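Local coordinates for N-acetylneuraminate lyase (Peptoclostridium difficile NAP08, PDB 4WOQ), which belongs to the dihydrodipicolinate synthetase family of TIM-barrel proteins and carries the name N-acetylneuraminate lyase, at residues Ala21-Phe26 with Gln263-Leu268; Lys16-Ala21 with Ser218-Asn223. All blocks are in the same frame, centred on the assembly; numbering follows the deposited sequence.

Contact 1 of 2, residues Ala21-Phe26 with Gln263-Leu268; sequences ALLVSF and QTIKLL
Lys-266 reaches from its helix to the backbone carbonyl of Val-24. Its NZ gives a hydrogen bond of 2.7 Å to Val-24 O. The amine sits almost straight ahead of the carbonyl, with a C=O...NZ angle of 177°. The lysine gets there as a straight rod. CG stands anti to the carbonyl carbon, and every later torsion is extended, the last at -173°. CE also comes close to the same oxygen. NZ has more holders. Glu-61 OE2 forms a salt bridge with it and Tyr-278 O accepts a hydrogen bond. These partners grip the buried amine and probably favour its charged form. A water lies beside this grip. It accepts a hydrogen bond from Val-24 N at 2.9 Å and a weak one from Lys-266 NZ at 3.5 Å.

The loop Ala-21 to Phe-26 follows the first strand of the TIM barrel. Helix 261-270 comes after the eight barrel strands and packs against this loop.

The ring of Phe-26 turns its edge to the amine. NZ lies near the ring plane, 3.8 Å from Phe-26 CD2, so this is no cation-pi stack. One ring face is taken by Val-24 CG1, 3.6 Å above the plane and toward the rim.

The residue before the lysine, Ile-265, makes the apolar contact with Leu-23. Leu-23 CD1 meets Ile-265 CG2 at 3.5 Å, a tight fit for two methyls. The Ile-265 rotamer (chi1 -59°), with CG2 anti to the backbone N, turns that methyl to Leu-23. The same Leu-23 methyl lies 4.2 Å from Lys-266 CG.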
# COMPACT_ATOMS: atom_id res chain seq x y z
N ALA A 21 -14.58 -23.25 -7.73
CA ALA A 21 -14.86 -22.71 -6.41
C ALA A 21 -16.38 -22.62 -6.50
O ALA A 21 -16.91 -21.77 -7.21
CB ALA A 21 -14.24 -21.32 -6.27
N LEU A 22 -17.06 -23.53 -5.81
CA LEU A 22 -18.52 -23.62 -5.86
C LEU A 22 -19.33 -22.39 -5.47
O LEU A 22 -19.22 -21.86 -4.36
CB LEU A 22 -18.99 -24.82 -5.02
CG LEU A 22 -20.51 -25.10 -5.04
CD1 LEU A 22 -21.01 -25.21 -6.47
CD2 LEU A 22 -20.80 -26.37 -4.29
N LEU A 23 -20.16 -21.95 -6.41
CA LEU A 23 -21.06 -20.83 -6.20
C LEU A 23 -22.28 -21.39 -5.49
O LEU A 23 -22.59 -22.57 -5.63
CB LEU A 23 -21.51 -20.23 -7.54
CG LEU A 23 -20.56 -19.40 -8.40
CD1 LEU A 23 -21.19 -19.21 -9.77
CD2 LEU A 23 -20.30 -18.05 -7.73
N VAL A 24 -22.98 -20.55 -4.73
CA VAL A 24 -24.18 -20.98 -4.03
C VAL A 24 -25.37 -20.14 -4.50
O VAL A 24 -25.24 -18.95 -4.77
CB VAL A 24 -24.03 -20.82 -2.50
CG1 VAL A 24 -25.36 -21.08 -1.81
CG2 VAL A 24 -22.97 -21.78 -1.97
N SER A 25 -26.53 -20.79 -4.62
CA SER A 25 -27.74 -20.11 -5.07
C SER A 25 -28.55 -19.53 -3.90
O SER A 25 -28.86 -20.24 -2.95
CB SER A 25 -28.63 -21.08 -5.85
OG SER A 25 -29.93 -20.53 -6.05
N PHE A 26 -28.88 -18.25 -3.99
CA PHE A 26 -29.67 -17.58 -2.96
C PHE A 26 -30.89 -16.95 -3.62
O PHE A 26 -30.85 -16.61 -4.80
CB PHE A 26 -28.84 -16.47 -2.29
CG PHE A 26 -27.63 -16.96 -1.54
CD1 PHE A 26 -27.76 -17.67 -0.35
CD2 PHE A 26 -26.35 -16.72 -2.03
CE1 PHE A 26 -26.64 -18.13 0.35
CE2 PHE A 26 -25.21 -17.18 -1.34
CZ PHE A 26 -25.36 -17.88 -0.14
N GLN A 263 -22.36 -11.69 -9.67
CA GLN A 263 -23.68 -11.54 -10.28
C GLN A 263 -23.67 -12.12 -11.69
O GLN A 263 -24.55 -12.89 -12.08
CB GLN A 263 -24.10 -10.07 -10.37
CG GLN A 263 -24.32 -9.36 -9.04
CD GLN A 263 -23.03 -8.96 -8.37
OE1 GLN A 263 -21.94 -9.27 -8.86
NE2 GLN A 263 -23.13 -8.26 -7.24
N THR A 264 -22.66 -11.73 -12.46
CA THR A 264 -22.54 -12.17 -13.84
C THR A 264 -22.32 -13.67 -14.05
O THR A 264 -22.91 -14.25 -14.97
CB THR A 264 -21.43 -11.41 -14.55
OG1 THR A 264 -21.73 -10.01 -14.51
CG2 THR A 264 -21.32 -11.84 -16.00
N ILE A 265 -21.49 -14.30 -13.23
CA ILE A 265 -21.29 -15.74 -13.42
C ILE A 265 -22.62 -16.45 -13.15
O ILE A 265 -22.93 -17.48 -13.77
CB ILE A 265 -20.23 -16.31 -12.47
CG1 ILE A 265 -18.89 -15.60 -12.68
CG2 ILE A 265 -20.07 -17.80 -12.73
CD1 ILE A 265 -17.79 -16.03 -11.71
N LYS A 266 -23.39 -15.92 -12.21
CA LYS A 266 -24.67 -16.51 -11.88
C LYS A 266 -25.68 -16.27 -13.00
O LYS A 266 -26.44 -17.18 -13.35
CB LYS A 266 -25.19 -15.97 -10.54
CG LYS A 266 -24.42 -16.53 -9.33
CD LYS A 266 -25.01 -16.07 -7.99
CE LYS A 266 -24.23 -16.64 -6.81
NZ LYS A 266 -24.87 -16.35 -5.48
N LEU A 267 -25.68 -15.07 -13.57
CA LEU A 267 -26.59 -14.74 -14.66
C LEU A 267 -26.25 -15.56 -15.90
O LEU A 267 -27.12 -15.85 -16.72
CB LEU A 267 -26.50 -13.24 -14.99
CG LEU A 267 -26.99 -12.26 -13.92
CD1 LEU A 267 -26.72 -10.84 -14.38
CD2 LEU A 267 -28.47 -12.46 -13.67
N LEU A 268 -24.98 -15.91 -16.05
CA LEU A 268 -24.53 -16.71 -17.18
C LEU A 268 -25.02 -18.13 -16.99
O LEU A 268 -25.27 -18.86 -17.95
CB LEU A 268 -23.00 -16.69 -17.31
CG LEU A 268 -22.30 -15.44 -17.83
CD1 LEU A 268 -20.78 -15.61 -17.72
CD2 LEU A 268 -22.70 -15.19 -19.28
O HOH W 1 -22.03 -17.85 -4.10

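Contact 2 of 2, residues Lys16-Ala21 with Ser218-Asn223; sequences KGIYSA and STFNVN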
# COMPACT_ATOMS: atom_id res chain seq x y z
N LYS A 16 -4.85 -33.80 -7.43
CA LYS A 16 -4.50 -33.02 -8.62
C LYS A 16 -5.73 -32.81 -9.50
O LYS A 16 -6.62 -33.65 -9.53
CB LYS A 16 -3.40 -33.71 -9.42
CG LYS A 16 -2.05 -33.73 -8.72
CD LYS A 16 -0.99 -34.43 -9.57
CE LYS A 16 0.39 -34.31 -8.96
NZ LYS A 16 0.44 -34.89 -7.59
N GLY A 17 -5.78 -31.68 -10.20
CA GLY A 17 -6.91 -31.43 -11.08
C GLY A 17 -7.48 -30.02 -11.08
O GLY A 17 -6.93 -29.10 -10.47
N ILE A 18 -8.60 -29.86 -11.78
CA ILE A 18 -9.28 -28.58 -11.89
C ILE A 18 -10.51 -28.58 -10.99
O ILE A 18 -11.34 -29.49 -11.03
CB ILE A 18 -9.73 -28.31 -13.35
CG1 ILE A 18 -8.52 -28.21 -14.28
CG2 ILE A 18 -10.52 -27.02 -13.42
CD1 ILE A 18 -7.78 -29.51 -14.50
N TYR A 19 -10.62 -27.54 -10.17
CA TYR A 19 -11.73 -27.42 -9.24
C TYR A 19 -12.48 -26.12 -9.38
O TYR A 19 -11.88 -25.05 -9.49
CB TYR A 19 -11.24 -27.50 -7.81
CG TYR A 19 -10.65 -28.81 -7.37
CD1 TYR A 19 -9.42 -29.24 -7.84
CD2 TYR A 19 -11.27 -29.55 -6.37
CE1 TYR A 19 -8.81 -30.39 -7.31
CE2 TYR A 19 -10.68 -30.67 -5.84
CZ TYR A 19 -9.45 -31.09 -6.30
OH TYR A 19 -8.88 -32.19 -5.70
N SER A 20 -13.81 -26.20 -9.35
CA SER A 20 -14.61 -24.99 -9.42
C SER A 20 -14.86 -24.52 -8.00
O SER A 20 -15.25 -25.32 -7.14
CB SER A 20 -15.97 -25.26 -10.09
OG SER A 20 -15.85 -25.37 -11.49
N ALA A 21 -14.58 -23.25 -7.73
CA ALA A 21 -14.86 -22.71 -6.41
C ALA A 21 -16.38 -22.62 -6.50
O ALA A 21 -16.91 -21.77 -7.21
CB ALA A 21 -14.24 -21.32 -6.27
N SER A 218 -13.21 -19.53 -9.75
CA SER A 218 -14.62 -19.18 -9.73
C SER A 218 -15.25 -19.19 -11.12
O SER A 218 -16.44 -19.47 -11.27
CB SER A 218 -14.81 -17.79 -9.10
OG SER A 218 -14.27 -16.78 -9.93
N THR A 219 -14.46 -18.88 -12.15
CA THR A 219 -14.99 -18.87 -13.50
C THR A 219 -15.19 -20.28 -14.05
O THR A 219 -15.88 -20.45 -15.05
CB THR A 219 -14.08 -18.07 -14.48
OG1 THR A 219 -12.81 -18.70 -14.59
CG2 THR A 219 -13.89 -16.64 -14.00
N PHE A 220 -14.59 -21.28 -13.41
CA PHE A 220 -14.74 -22.65 -13.89
C PHE A 220 -16.20 -23.11 -13.83
O PHE A 220 -16.57 -24.10 -14.47
CB PHE A 220 -13.88 -23.62 -13.06
CG PHE A 220 -12.40 -23.31 -13.09
CD1 PHE A 220 -11.85 -22.47 -14.06
CD2 PHE A 220 -11.55 -23.88 -12.15
CE1 PHE A 220 -10.48 -22.20 -14.08
CE2 PHE A 220 -10.18 -23.62 -12.16
CZ PHE A 220 -9.65 -22.78 -13.13
N ASN A 221 -17.02 -22.41 -13.06
CA ASN A 221 -18.43 -22.75 -12.94
C ASN A 221 -19.15 -22.65 -14.29
O ASN A 221 -20.24 -23.21 -14.46
CB ASN A 221 -19.12 -21.84 -11.92
CG ASN A 221 -18.81 -22.23 -10.48
OD1 ASN A 221 -19.12 -23.34 -10.04
ND2 ASN A 221 -18.20 -21.31 -9.74
N VAL A 222 -18.56 -21.93 -15.23
CA VAL A 222 -19.15 -21.77 -16.55
C VAL A 222 -18.14 -21.87 -17.68
O VAL A 222 -18.51 -22.07 -18.84
CB VAL A 222 -19.87 -20.41 -16.69
CG1 VAL A 222 -21.08 -20.36 -15.76
CG2 VAL A 222 -18.91 -19.27 -16.37
N ASN A 223 -16.86 -21.75 -17.35
CA ASN A 223 -15.82 -21.82 -18.37
C ASN A 223 -14.90 -23.01 -18.13
O ASN A 223 -13.76 -23.02 -18.59
CB ASN A 223 -15.02 -20.52 -18.37
CG ASN A 223 -14.13 -20.38 -19.59
OD1 ASN A 223 -14.60 -20.42 -20.73
ND2 ASN A 223 -12.83 -20.21 -19.36
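The side-chain amide nitrogen of Asn-221 is shared by two carbonyl oxygens. Asn-221 ND2 donates to Ala-21 O at 2.9 Å, with an N-H...O angle of 160°. It also donates to Ser-218 O at 3.0 Å, along a more bent path of 140°. Ala-21 O lies close to the amide plane, while Ser-218 O is tilted from it. The first bond ties the end of the first TIM-barrel strand, 17-21, to the start of helix 220-235, just after the last strand, 214-217. The contact thus lies at the seam where the parallel barrel closes. Asn-221 CG is anti to the carbonyl carbon (chi1 -77°), and from there the amide reaches Ala-21 O. Asn-44 ND2 holds the other end of the amide through Asn-221 OD1, so both ends are fixed.

Asn-44 serves the strand too, because its OD1 is hydrogen-bonded to Ser-20 OG. That hydroxyl oxygen also packs against Phe-220 CB, 3.1 Å away. Ser-20 CB faces the amide oxygen, with Asn-221 OD1 at 3.7 Å.

Phe-220 points toward the strand and brings its ring edge to the backbone. Tyr-19 O lies near the ring plane, only 2.9 Å from Phe-220 CD2. Ser-20 CA is at the edge as well. Ala-227 of the same helix touches this phenylalanine.

Ile-18 approaches the ring obliquely, and the two side chains cross at about a right angle. The end of Ile-18 leads away from Phe-220, and the residue also touches Phe-231. The CG2 methyl of Ile-18 does the touching here: it is 3.5 Å from Phe-220 CD2.

In the fold
Contacts 1 and 2 share Ala-21, where strand 17-21 runs into its loop. Their centres are about 12 Å apart, and their segments alternate along the chain. Contact 2 lies deeper, its centre about 7 Å from the chain centre against about 13 Å for contact 1. The two also touch directly. Leu-23 CG packs 3.3 Å from Asn-221 ND2, so the loop leucine lies beside the amide that bridges the barrel seam. Ile-265 joins in from the helix, with its CD1 3.7 Å from Ser-218 O. Strand, loop, residues 218-223 and helix 261-270 therefore form one continuous packed region.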